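Local coordinates for protein xyloglucan-specific endo-beta-1,4-glucanase BoGH5A (Bacteroides ovatus, PDB 3ZMR) that hydrolyses internal beta-1,4-glucosidic linkages in the backbone of xyloglucan, with retention of the beta configuration, releasing xyloglucan oligosaccharides, at residues 97-102 with 240-245; 290-293 with 298-301; 335-340 with 372-377; 354-359 with 420-425. All coordinates share one frame; numbering follows the deposited sequence.

Contact 1 of 4, residues 97-102 with 240-245; sequences PAYDEY and MWKQIA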
# COMPACT_ATOMS: atom_id res chain seq x y z
N PRO A 97 -16.87 6.11 8.74
CA PRO A 97 -18.22 5.50 8.70
C PRO A 97 -18.69 5.04 10.07
O PRO A 97 -17.88 4.72 10.91
CB PRO A 97 -18.04 4.28 7.78
CG PRO A 97 -16.79 4.53 7.01
CD PRO A 97 -15.92 5.39 7.87
N ALA A 98 -20.01 5.03 10.27
CA ALA A 98 -20.60 4.61 11.54
C ALA A 98 -20.87 3.11 11.51
O ALA A 98 -21.70 2.66 10.70
CB ALA A 98 -21.88 5.38 11.81
N TYR A 99 -20.16 2.36 12.36
CA TYR A 99 -20.41 0.89 12.51
C TYR A 99 -21.01 0.56 13.86
O TYR A 99 -20.57 1.07 14.90
CB TYR A 99 -19.15 0.01 12.39
CG TYR A 99 -18.51 -0.11 11.02
CD1 TYR A 99 -19.15 0.25 9.87
CD2 TYR A 99 -17.19 -0.57 10.93
CE1 TYR A 99 -18.53 0.12 8.64
CE2 TYR A 99 -16.56 -0.70 9.72
CZ TYR A 99 -17.21 -0.33 8.57
OH TYR A 99 -16.61 -0.47 7.34
N ASP A 100 -22.01 -0.31 13.86
CA ASP A 100 -22.63 -0.72 15.14
C ASP A 100 -21.62 -1.37 16.12
O ASP A 100 -21.74 -1.28 17.32
CB ASP A 100 -23.77 -1.71 14.89
CG ASP A 100 -24.97 -1.07 14.20
OD1 ASP A 100 -25.05 0.17 14.09
OD2 ASP A 100 -25.86 -1.84 13.78
N GLU A 101 -20.59 -1.99 15.54
CA GLU A 101 -19.59 -2.73 16.27
C GLU A 101 -18.47 -1.83 16.84
O GLU A 101 -17.58 -2.32 17.57
CB GLU A 101 -18.94 -3.79 15.36
CG GLU A 101 -19.89 -4.84 14.80
CD GLU A 101 -20.61 -4.47 13.53
OE1 GLU A 101 -20.59 -3.31 13.07
OE2 GLU A 101 -21.21 -5.41 12.95
N TYR A 102 -18.50 -0.54 16.50
CA TYR A 102 -17.50 0.42 16.99
C TYR A 102 -17.34 0.37 18.50
O TYR A 102 -18.32 0.30 19.25
CB TYR A 102 -17.90 1.83 16.58
CG TYR A 102 -17.02 2.93 17.08
CD1 TYR A 102 -15.85 3.31 16.41
CD2 TYR A 102 -17.38 3.64 18.22
CE1 TYR A 102 -15.09 4.39 16.87
CE2 TYR A 102 -16.62 4.70 18.69
CZ TYR A 102 -15.47 5.05 18.03
OH TYR A 102 -14.76 6.13 18.48
N MET A 240 -14.84 -7.30 3.60
CA MET A 240 -13.77 -8.19 3.98
C MET A 240 -12.93 -7.58 5.09
O MET A 240 -12.71 -8.21 6.15
CB MET A 240 -12.91 -8.56 2.76
CG MET A 240 -13.68 -9.38 1.71
SD MET A 240 -12.66 -9.76 0.28
CE MET A 240 -11.59 -11.01 0.95
N TRP A 241 -12.51 -6.33 4.90
CA TRP A 241 -11.69 -5.68 5.94
C TRP A 241 -12.41 -5.45 7.26
O TRP A 241 -11.79 -5.46 8.32
CB TRP A 241 -11.04 -4.37 5.46
CG TRP A 241 -9.68 -4.65 4.88
CD1 TRP A 241 -9.30 -4.56 3.56
CD2 TRP A 241 -8.53 -5.10 5.59
NE1 TRP A 241 -8.00 -4.97 3.41
CE2 TRP A 241 -7.50 -5.32 4.63
CE3 TRP A 241 -8.28 -5.42 6.93
CZ2 TRP A 241 -6.23 -5.79 4.99
CZ3 TRP A 241 -7.01 -5.86 7.28
CH2 TRP A 241 -6.02 -6.06 6.32
N LYS A 242 -13.74 -5.26 7.21
CA LYS A 242 -14.48 -5.11 8.45
C LYS A 242 -14.31 -6.36 9.34
O LYS A 242 -14.07 -6.29 10.56
CB LYS A 242 -15.94 -4.78 8.19
CG LYS A 242 -16.72 -4.53 9.46
CD LYS A 242 -18.15 -4.09 9.14
CE LYS A 242 -18.91 -3.89 10.44
NZ LYS A 242 -20.35 -3.56 10.24
N GLN A 243 -14.43 -7.53 8.70
CA GLN A 243 -14.27 -8.78 9.41
C GLN A 243 -12.87 -8.98 9.98
O GLN A 243 -12.68 -9.40 11.13
CB GLN A 243 -14.58 -9.96 8.51
CG GLN A 243 -16.06 -10.02 8.13
CD GLN A 243 -16.29 -11.04 7.05
OE1 GLN A 243 -16.41 -12.24 7.33
NE2 GLN A 243 -16.32 -10.58 5.82
N ILE A 244 -11.89 -8.73 9.12
CA ILE A 244 -10.50 -8.93 9.54
C ILE A 244 -10.12 -7.94 10.67
O ILE A 244 -9.53 -8.32 11.70
CB ILE A 244 -9.55 -8.75 8.35
CG1 ILE A 244 -9.86 -9.75 7.22
CG2 ILE A 244 -8.09 -8.86 8.80
CD1 ILE A 244 -9.38 -9.27 5.87
N ALA A 245 -10.50 -6.67 10.47
CA ALA A 245 -10.23 -5.65 11.48
C ALA A 245 -10.87 -5.99 12.81
O ALA A 245 -10.26 -5.84 13.87
CB ALA A 245 -10.71 -4.30 10.98
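A salt bridge and a cation-pi contact, both made by Lys242, join the loop 97-102 to helix 227-248 at the surface of the catalytic barrel. The lysine leaves the helix with CG anti to the backbone N (chi1 -176°) and stays extended to its tip, long enough to lie across the Tyr99 ring. Lys242 CD passes 3.8 Å from Tyr99 CE2, and Lys242 CE sits over the same face, 3.9 Å from the ring centroid, as a CH-pi contact. Lys242 NZ is 4.2 Å from that centroid and 20° off the ring normal, the geometry of a cation-pi pair. From there NZ also donates to Glu101 OE1 at 2.9 Å, reaching it from above the carboxylate plane. A type I beta turn, closed by Tyr102 N to Tyr99 O at 3.1 Å, brings ring and carboxylate to one ammonium group. A methionine in place of Lys242 might still cover part of the ring, but would probably leave the Glu101 carboxylate without its charged mate. Tyr99 OH bonds to Glu238, one turn earlier on helix 227-248, while Thr291 of helix 275-293 packs against both Tyr99 and Lys242, so the loop lies over two neighbouring barrel helices.

Contact 2 of 4, residues 290-293 with 298-301; sequences NTVR and RNHY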
# COMPACT_ATOMS: atom_id res chain seq x y z
N ASN A 290 -10.75 3.82 5.99
CA ASN A 290 -12.08 4.12 6.54
C ASN A 290 -12.62 2.94 7.36
O ASN A 290 -13.11 3.11 8.45
CB ASN A 290 -13.10 4.41 5.43
CG ASN A 290 -12.86 5.71 4.73
OD1 ASN A 290 -12.06 6.56 5.15
ND2 ASN A 290 -13.60 5.89 3.62
N THR A 291 -12.53 1.75 6.76
CA THR A 291 -13.09 0.54 7.34
C THR A 291 -12.40 0.17 8.66
O THR A 291 -13.05 -0.11 9.65
CB THR A 291 -12.98 -0.63 6.32
OG1 THR A 291 -13.67 -0.29 5.10
CG2 THR A 291 -13.52 -1.95 6.90
N VAL A 292 -11.06 0.20 8.66
CA VAL A 292 -10.32 -0.14 9.88
C VAL A 292 -10.63 0.87 10.98
O VAL A 292 -10.94 0.50 12.12
CB VAL A 292 -8.80 -0.22 9.61
CG1 VAL A 292 -8.02 -0.43 10.90
CG2 VAL A 292 -8.51 -1.35 8.60
N ARG A 293 -10.55 2.15 10.63
CA ARG A 293 -10.76 3.20 11.66
C ARG A 293 -12.19 3.18 12.23
O ARG A 293 -12.38 3.45 13.42
CB ARG A 293 -10.44 4.59 11.11
CG ARG A 293 -8.98 4.79 10.68
CD ARG A 293 -7.93 4.52 11.76
NE ARG A 293 -6.61 4.91 11.25
CZ ARG A 293 -5.45 4.30 11.52
NH1 ARG A 293 -5.43 3.22 12.30
NH2 ARG A 293 -4.33 4.73 10.98
N ARG A 298 -8.26 -0.34 19.48
CA ARG A 298 -6.85 -0.15 19.09
C ARG A 298 -6.70 0.12 17.58
O ARG A 298 -5.66 0.63 17.14
CB ARG A 298 -6.05 -1.37 19.49
CG ARG A 298 -5.87 -1.53 21.00
CD ARG A 298 -5.15 -2.83 21.26
NE ARG A 298 -4.95 -3.25 22.64
CZ ARG A 298 -5.87 -3.79 23.42
NH1 ARG A 298 -7.15 -3.87 23.05
NH2 ARG A 298 -5.47 -4.25 24.61
N ASN A 299 -7.71 -0.26 16.79
CA ASN A 299 -7.68 -0.00 15.36
C ASN A 299 -7.77 1.49 15.02
O ASN A 299 -7.47 1.91 13.92
CB ASN A 299 -8.79 -0.74 14.63
CG ASN A 299 -8.53 -2.24 14.54
OD1 ASN A 299 -7.40 -2.74 14.71
ND2 ASN A 299 -9.57 -2.97 14.26
N HIS A 300 -8.15 2.30 15.98
CA HIS A 300 -8.08 3.76 15.83
C HIS A 300 -6.64 4.23 15.64
O HIS A 300 -6.38 5.14 14.87
CB HIS A 300 -8.69 4.44 17.06
CG HIS A 300 -8.71 5.94 17.00
ND1 HIS A 300 -9.66 6.63 16.31
CD2 HIS A 300 -7.87 6.87 17.52
CE1 HIS A 300 -9.46 7.93 16.44
NE2 HIS A 300 -8.37 8.10 17.16
N TYR A 301 -5.71 3.54 16.31
CA TYR A 301 -4.31 3.92 16.39
C TYR A 301 -3.35 3.05 15.58
O TYR A 301 -2.15 3.37 15.48
CB TYR A 301 -3.85 3.85 17.85
CG TYR A 301 -4.52 4.85 18.77
CD1 TYR A 301 -4.21 6.22 18.69
CD2 TYR A 301 -5.46 4.46 19.71
CE1 TYR A 301 -4.77 7.16 19.55
CE2 TYR A 301 -6.03 5.39 20.56
CZ TYR A 301 -5.69 6.72 20.45
OH TYR A 301 -6.27 7.63 21.31
O HOH W 1 -11.92 5.35 15.37
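Arg293, Asn299 and Val292 carry most of this local contact, in which the last turn of helix 275-293 meets the loop leading into strand 304-307 of the (beta/alpha)8 barrel. Arg293 bends at chi2 (-57°), turning its guanidinium back over the loop backbone. Its NH1 donates to Asn299 O at 2.9 Å with an N-H...O angle of 158°; the acceptor lies at the guanidinium edge, in its plane, while the donor is tilted 33° from the carbonyl plane. His300 O lies over a face of the same guanidinium, but its 3.3 Å approach to Arg293 NH1 has too poor an angle for a hydrogen bond. Beyond the segments, NH1 also reaches Arg302 O and NE forms a salt bridge with Asp325, so several partners fix the buried group. Val292 and Asn299 cross at about a right angle, with Val292 CG1 3.8 Å from Asn299 CB. The amide of Asn299 is engaged at both ends: OD1 accepts from Arg302 NE, and ND2 bonds to Thr295 OG1 and Ala245 O. A water bridges the helix end to the imidazole, donating to Arg293 O at 2.8 Å and lying in the ring plane 2.8 Å from His300 ND1.

Contact 3 of 4, residues 335-340 with 372-377; sequences CHYYDP and GDIEAT. With BGC (beta-D-glucopyranose), chain C; GLC (alpha-D-glucopyranose), chain L.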
# COMPACT_ATOMS: atom_id res chain seq x y z
N CYS A 335 5.60 -0.16 -1.63
CA CYS A 335 5.99 -0.50 -2.99
C CYS A 335 6.67 -1.86 -2.97
O CYS A 335 7.13 -2.32 -1.91
CB CYS A 335 6.96 0.52 -3.58
SG CYS A 335 6.30 2.21 -3.70
N HIS A 336 6.72 -2.50 -4.14
CA HIS A 336 7.52 -3.69 -4.33
C HIS A 336 8.63 -3.35 -5.30
O HIS A 336 8.51 -2.40 -6.06
CB HIS A 336 6.65 -4.86 -4.83
CG HIS A 336 5.57 -5.27 -3.89
ND1 HIS A 336 4.56 -6.13 -4.24
CD2 HIS A 336 5.36 -4.95 -2.59
CE1 HIS A 336 3.76 -6.30 -3.20
NE2 HIS A 336 4.22 -5.58 -2.19
N TYR A 337 9.69 -4.15 -5.31
CA TYR A 337 10.87 -3.79 -6.14
C TYR A 337 11.52 -5.07 -6.65
O TYR A 337 12.12 -5.83 -5.88
CB TYR A 337 11.89 -2.95 -5.37
CG TYR A 337 12.96 -2.41 -6.28
CD1 TYR A 337 12.69 -1.37 -7.17
CD2 TYR A 337 14.21 -2.99 -6.32
CE1 TYR A 337 13.66 -0.92 -8.04
CE2 TYR A 337 15.20 -2.55 -7.18
CZ TYR A 337 14.91 -1.50 -8.04
OH TYR A 337 15.88 -1.04 -8.91
N TYR A 338 11.41 -5.27 -7.95
CA TYR A 338 11.97 -6.45 -8.63
C TYR A 338 12.82 -6.11 -9.86
O TYR A 338 13.13 -6.98 -10.67
CB TYR A 338 10.85 -7.41 -9.01
CG TYR A 338 10.22 -8.16 -7.87
CD1 TYR A 338 10.91 -9.17 -7.21
CD2 TYR A 338 8.92 -7.89 -7.45
CE1 TYR A 338 10.32 -9.90 -6.20
CE2 TYR A 338 8.32 -8.62 -6.44
CZ TYR A 338 9.02 -9.63 -5.82
OH TYR A 338 8.44 -10.42 -4.84
N ASP A 339 13.22 -4.85 -10.02
CA ASP A 339 14.06 -4.48 -11.15
C ASP A 339 15.47 -5.00 -10.90
O ASP A 339 15.98 -4.94 -9.78
CB ASP A 339 14.14 -2.94 -11.33
CG ASP A 339 12.79 -2.29 -11.65
OD1 ASP A 339 11.84 -2.99 -12.07
OD2 ASP A 339 12.72 -1.04 -11.49
N PRO A 340 16.15 -5.48 -11.95
CA PRO A 340 15.64 -5.73 -13.28
C PRO A 340 14.93 -7.08 -13.36
O PRO A 340 15.46 -8.12 -12.89
CB PRO A 340 16.91 -5.74 -14.15
CG PRO A 340 18.00 -6.19 -13.24
CD PRO A 340 17.56 -5.89 -11.81
N GLY A 372 23.43 1.91 -10.47
CA GLY A 372 22.98 3.28 -10.60
C GLY A 372 21.45 3.36 -10.73
O GLY A 372 20.81 4.24 -10.17
N ASP A 373 20.87 2.46 -11.51
CA ASP A 373 19.42 2.42 -11.69
C ASP A 373 18.67 2.11 -10.38
O ASP A 373 17.64 2.73 -10.09
CB ASP A 373 19.00 1.40 -12.76
CG ASP A 373 19.21 1.88 -14.19
OD1 ASP A 373 19.73 3.01 -14.43
OD2 ASP A 373 18.86 1.09 -15.11
N ILE A 374 19.21 1.19 -9.61
CA ILE A 374 18.62 0.81 -8.33
C ILE A 374 18.67 2.02 -7.38
O ILE A 374 17.66 2.36 -6.74
CB ILE A 374 19.32 -0.40 -7.69
CG1 ILE A 374 19.10 -1.64 -8.56
CG2 ILE A 374 18.82 -0.62 -6.27
CD1 ILE A 374 19.88 -2.84 -8.07
N GLU A 375 19.83 2.68 -7.31
CA GLU A 375 19.96 3.89 -6.47
C GLU A 375 18.99 4.98 -6.91
O GLU A 375 18.37 5.63 -6.07
CB GLU A 375 21.41 4.42 -6.50
CG GLU A 375 21.66 5.71 -5.71
CD GLU A 375 21.71 5.52 -4.20
OE1 GLU A 375 20.63 5.41 -3.56
OE2 GLU A 375 22.84 5.50 -3.65
N ALA A 376 18.86 5.20 -8.21
CA ALA A 376 17.97 6.26 -8.70
C ALA A 376 16.52 5.96 -8.34
O ALA A 376 15.77 6.83 -7.88
CB ALA A 376 18.10 6.43 -10.20
N THR A 377 16.09 4.73 -8.58
CA THR A 377 14.68 4.42 -8.32
C THR A 377 14.34 4.43 -6.82
O THR A 377 13.37 5.07 -6.38
CB THR A 377 14.32 3.05 -8.91
OG1 THR A 377 14.49 3.13 -10.34
CG2 THR A 377 12.87 2.65 -8.52
C2 BGC C . 3.26 -10.41 -5.93
C3 BGC C . 3.74 -11.81 -5.53
C4 BGC C . 4.56 -12.48 -6.63
C5 BGC C . 5.65 -11.46 -6.97
C6 BGC C . 6.61 -12.02 -8.01
C1 BGC C . 4.29 -9.47 -6.57
O2 BGC C . 2.71 -9.77 -4.77
O3 BGC C . 2.59 -12.62 -5.22
O4 BGC C . 5.04 -13.78 -6.18
O5 BGC C . 5.09 -10.23 -7.48
O6 BGC C . 5.81 -12.57 -9.07
C1 GLC L . 4.61 -9.81 -6.39
C2 GLC L . 3.40 -10.56 -5.87
C3 GLC L . 3.75 -11.99 -5.45
C4 GLC L . 4.45 -12.65 -6.64
C5 GLC L . 5.57 -11.75 -7.18
C6 GLC L . 6.34 -12.34 -8.36
O2 GLC L . 2.82 -9.81 -4.83
O3 GLC L . 2.59 -12.71 -4.98
O4 GLC L . 4.99 -13.85 -6.15
O5 GLC L . 5.06 -10.49 -7.54
O6 GLC L . 7.44 -13.06 -7.81
O HOH W 2 14.87 0.44 -10.97
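Tyr337 ends against helix 371-379, its hydroxyl beside Ile374 and its ring carbon CE1 beside the Thr377 methyl. The OH lies 3.3 Å from Ile374 CG1, with the two side chains crossing at about a right angle; Tyr337 CE1 meets Thr377 CG2 at 3.7 Å. With chi1 at -171° the ring points away from the backbone N, and this carries it from strand 331-337 out to the helix. One water ties the polar atoms together: it is 2.7 Å from Tyr337 OH, 2.8 Å from Thr377 OG1, and donates to Asp339 OD2 at 2.7 Å. The loop itself covers the tyrosine, since Asp339 N stands over the centre of one ring face. Further out, Ile393 of strand 391-396 and Tyr419 of helix 406-429 touch Tyr337. The neighbouring side chains, His336 and Tyr338, line the pocket of the bound sugar, which is modelled as both anomers of glucose. His336 CE1 comes within 4.0 Å of O2 of alpha-glucose, and Tyr338 OH within 3.7 Å of C5 of beta-glucose. His336 ND1 bonds to Glu262, the proton donor by similarity, and Tyr338 OH to Glu395, the inferred nucleophile. A phenylalanine at Tyr338 would probably keep much of the ring's contact with the sugar but leave Glu395 OE1 without this hydroxyl partner. The axes of strand segment 335-337 and helix segment 372-377 run antiparallel (177°), 12.0 Å apart at their closest; one strand end faces helix outside and glycan inside, the layout of a (beta/alpha)8 glycoside hydrolase with its site at the C-terminal ends of the strands.

Contact 4 of 4, residues 354-359 with 420-425; sequences SQWGAA and IEYVVK. With EDO (1,2-ethanediol), chain F.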
# COMPACT_ATOMS: atom_id res chain seq x y z
N SER A 354 21.31 -14.30 -15.87
CA SER A 354 21.72 -15.03 -14.68
C SER A 354 22.64 -14.21 -13.75
O SER A 354 22.89 -14.63 -12.61
CB SER A 354 22.44 -16.35 -15.05
OG SER A 354 23.60 -16.07 -15.80
N GLN A 355 23.19 -13.10 -14.27
CA GLN A 355 24.20 -12.32 -13.57
C GLN A 355 23.70 -10.90 -13.33
O GLN A 355 22.75 -10.43 -13.97
CB GLN A 355 25.49 -12.25 -14.38
CG GLN A 355 26.11 -13.63 -14.54
CD GLN A 355 27.29 -13.65 -15.49
OE1 GLN A 355 27.67 -12.64 -16.09
NE2 GLN A 355 27.88 -14.82 -15.65
N TRP A 356 24.36 -10.25 -12.38
CA TRP A 356 24.00 -8.88 -11.97
C TRP A 356 25.22 -8.17 -11.37
O TRP A 356 25.98 -8.77 -10.61
CB TRP A 356 22.86 -8.93 -10.90
CG TRP A 356 22.53 -7.53 -10.46
CD1 TRP A 356 21.63 -6.66 -11.06
CD2 TRP A 356 23.18 -6.77 -9.41
NE1 TRP A 356 21.68 -5.43 -10.45
CE2 TRP A 356 22.60 -5.46 -9.43
CE3 TRP A 356 24.17 -7.05 -8.46
CZ2 TRP A 356 23.04 -4.43 -8.57
CZ3 TRP A 356 24.58 -6.04 -7.59
CH2 TRP A 356 23.99 -4.75 -7.64
N GLY A 357 25.37 -6.89 -11.69
CA GLY A 357 26.23 -6.00 -10.93
C GLY A 357 27.61 -5.77 -11.53
O GLY A 357 28.00 -6.39 -12.52
N ALA A 358 28.33 -4.86 -10.91
CA ALA A 358 29.65 -4.37 -11.42
C ALA A 358 30.65 -5.51 -11.65
O ALA A 358 31.37 -5.50 -12.64
CB ALA A 358 30.24 -3.33 -10.48
N ALA A 359 30.63 -6.50 -10.76
CA ALA A 359 31.55 -7.66 -10.84
C ALA A 359 31.38 -8.45 -12.14
O ALA A 359 32.31 -9.14 -12.58
CB ALA A 359 31.38 -8.56 -9.63
N ILE A 420 21.12 -8.70 -3.60
CA ILE A 420 20.43 -8.65 -2.33
C ILE A 420 21.07 -7.64 -1.40
O ILE A 420 20.39 -6.77 -0.81
CB ILE A 420 20.35 -10.06 -1.66
CG1 ILE A 420 19.38 -10.96 -2.42
CG2 ILE A 420 19.92 -9.94 -0.20
CD1 ILE A 420 19.45 -12.43 -2.06
N GLU A 421 22.38 -7.74 -1.22
CA GLU A 421 23.10 -6.81 -0.36
C GLU A 421 22.91 -5.38 -0.85
O GLU A 421 22.71 -4.47 -0.05
CB GLU A 421 24.59 -7.15 -0.35
CG GLU A 421 25.42 -6.23 0.54
CD GLU A 421 26.92 -6.38 0.33
OE1 GLU A 421 27.40 -7.50 0.02
OE2 GLU A 421 27.63 -5.36 0.53
N TYR A 422 22.98 -5.19 -2.16
CA TYR A 422 22.93 -3.84 -2.75
C TYR A 422 21.53 -3.24 -2.54
O TYR A 422 21.38 -2.06 -2.13
CB TYR A 422 23.30 -3.80 -4.24
CG TYR A 422 23.56 -2.39 -4.71
CD1 TYR A 422 24.79 -1.78 -4.48
CD2 TYR A 422 22.55 -1.64 -5.31
CE1 TYR A 422 24.99 -0.47 -4.86
CE2 TYR A 422 22.75 -0.34 -5.69
CZ TYR A 422 23.97 0.25 -5.47
OH TYR A 422 24.16 1.56 -5.85
N VAL A 423 20.50 -4.01 -2.81
CA VAL A 423 19.13 -3.53 -2.60
C VAL A 423 18.92 -3.14 -1.12
O VAL A 423 18.40 -2.07 -0.81
CB VAL A 423 18.08 -4.54 -3.07
CG1 VAL A 423 16.68 -4.16 -2.57
CG2 VAL A 423 18.15 -4.64 -4.58
N VAL A 424 19.32 -4.02 -0.22
CA VAL A 424 19.17 -3.81 1.22
C VAL A 424 19.90 -2.55 1.66
O VAL A 424 19.34 -1.69 2.31
CB VAL A 424 19.54 -5.04 2.07
CG1 VAL A 424 19.55 -4.72 3.57
CG2 VAL A 424 18.54 -6.15 1.79
N LYS A 425 21.17 -2.44 1.30
CA LYS A 425 21.96 -1.24 1.67
C LYS A 425 21.33 0.02 1.12
O LYS A 425 21.34 1.07 1.79
CB LYS A 425 23.46 -1.38 1.30
CG LYS A 425 23.93 -0.80 -0.01
CD LYS A 425 25.45 -1.00 -0.15
CE LYS A 425 26.00 -0.35 -1.41
NZ LYS A 425 27.43 -0.73 -1.64
C1 EDO F . 23.12 -19.02 -17.60
O1 EDO F . 23.39 -17.70 -18.11
C2 EDO F . 23.74 -20.08 -18.51
O2 EDO F . 23.09 -20.02 -19.78
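Trp356 and Tyr422 cross at about a right angle as side chains, packing a long loop of the (beta/alpha)8 barrel onto helix 406-429. Their rings are neither stacked nor edge-to-face: the planes meet obliquely at 44°, with the centroid of the indole six-membered ring 5.8 Å from that of the phenol. The touching atom on the indole is its far corner, CH2, which comes 3.8 Å from Tyr422 CG, so the tryptophan meets the root of the tyrosine and not its hydroxyl end. A chi1 of 178° at Trp356 swings the indole away from its own backbone N and directs it from the loop toward the helix. Two other rings and one hydrogen bond hold its rotation: Tyr419, one turn before Tyr422, meets it edge-to-face, Phe343 meets it at about 35°, and NE1 donates to Gly369 O. Ile374 of helix 371-379 touches both aromatic side chains, placing the pair between two helices. At the other end of the loop segment, Ser354 OG accepts a 2.8 Å hydrogen bond from O1 of an ethanediol probably carried over from crystallisation. Across the contact itself, the shortest approach is purely apolar, Trp356 CH2 to Tyr422 CB at 3.6 Å.

How the contacts relate
The contacts form two pairs on opposite sides of the chain's centre. Contacts 1 and 2 have centres about 9 Å apart and touch directly by packing: Tyr99 OH lies 3.5 Å from Thr291 CG2, and the same methyl is 3.3 Å from Lys242 N. Contacts 3 and 4, with centres about 11 Å apart, alternate along the chain and share an apolar junction, Ile374 CD1 to Trp356 CZ2 at 3.6 Å. The pairs stand well apart, with centres of contacts 2 and 3 about 32 Å from each other. Only contact 3 includes residues of the glycan pocket; its Tyr337 side chain is about 7 Å from that of Glu395, with contact 4 packed behind it.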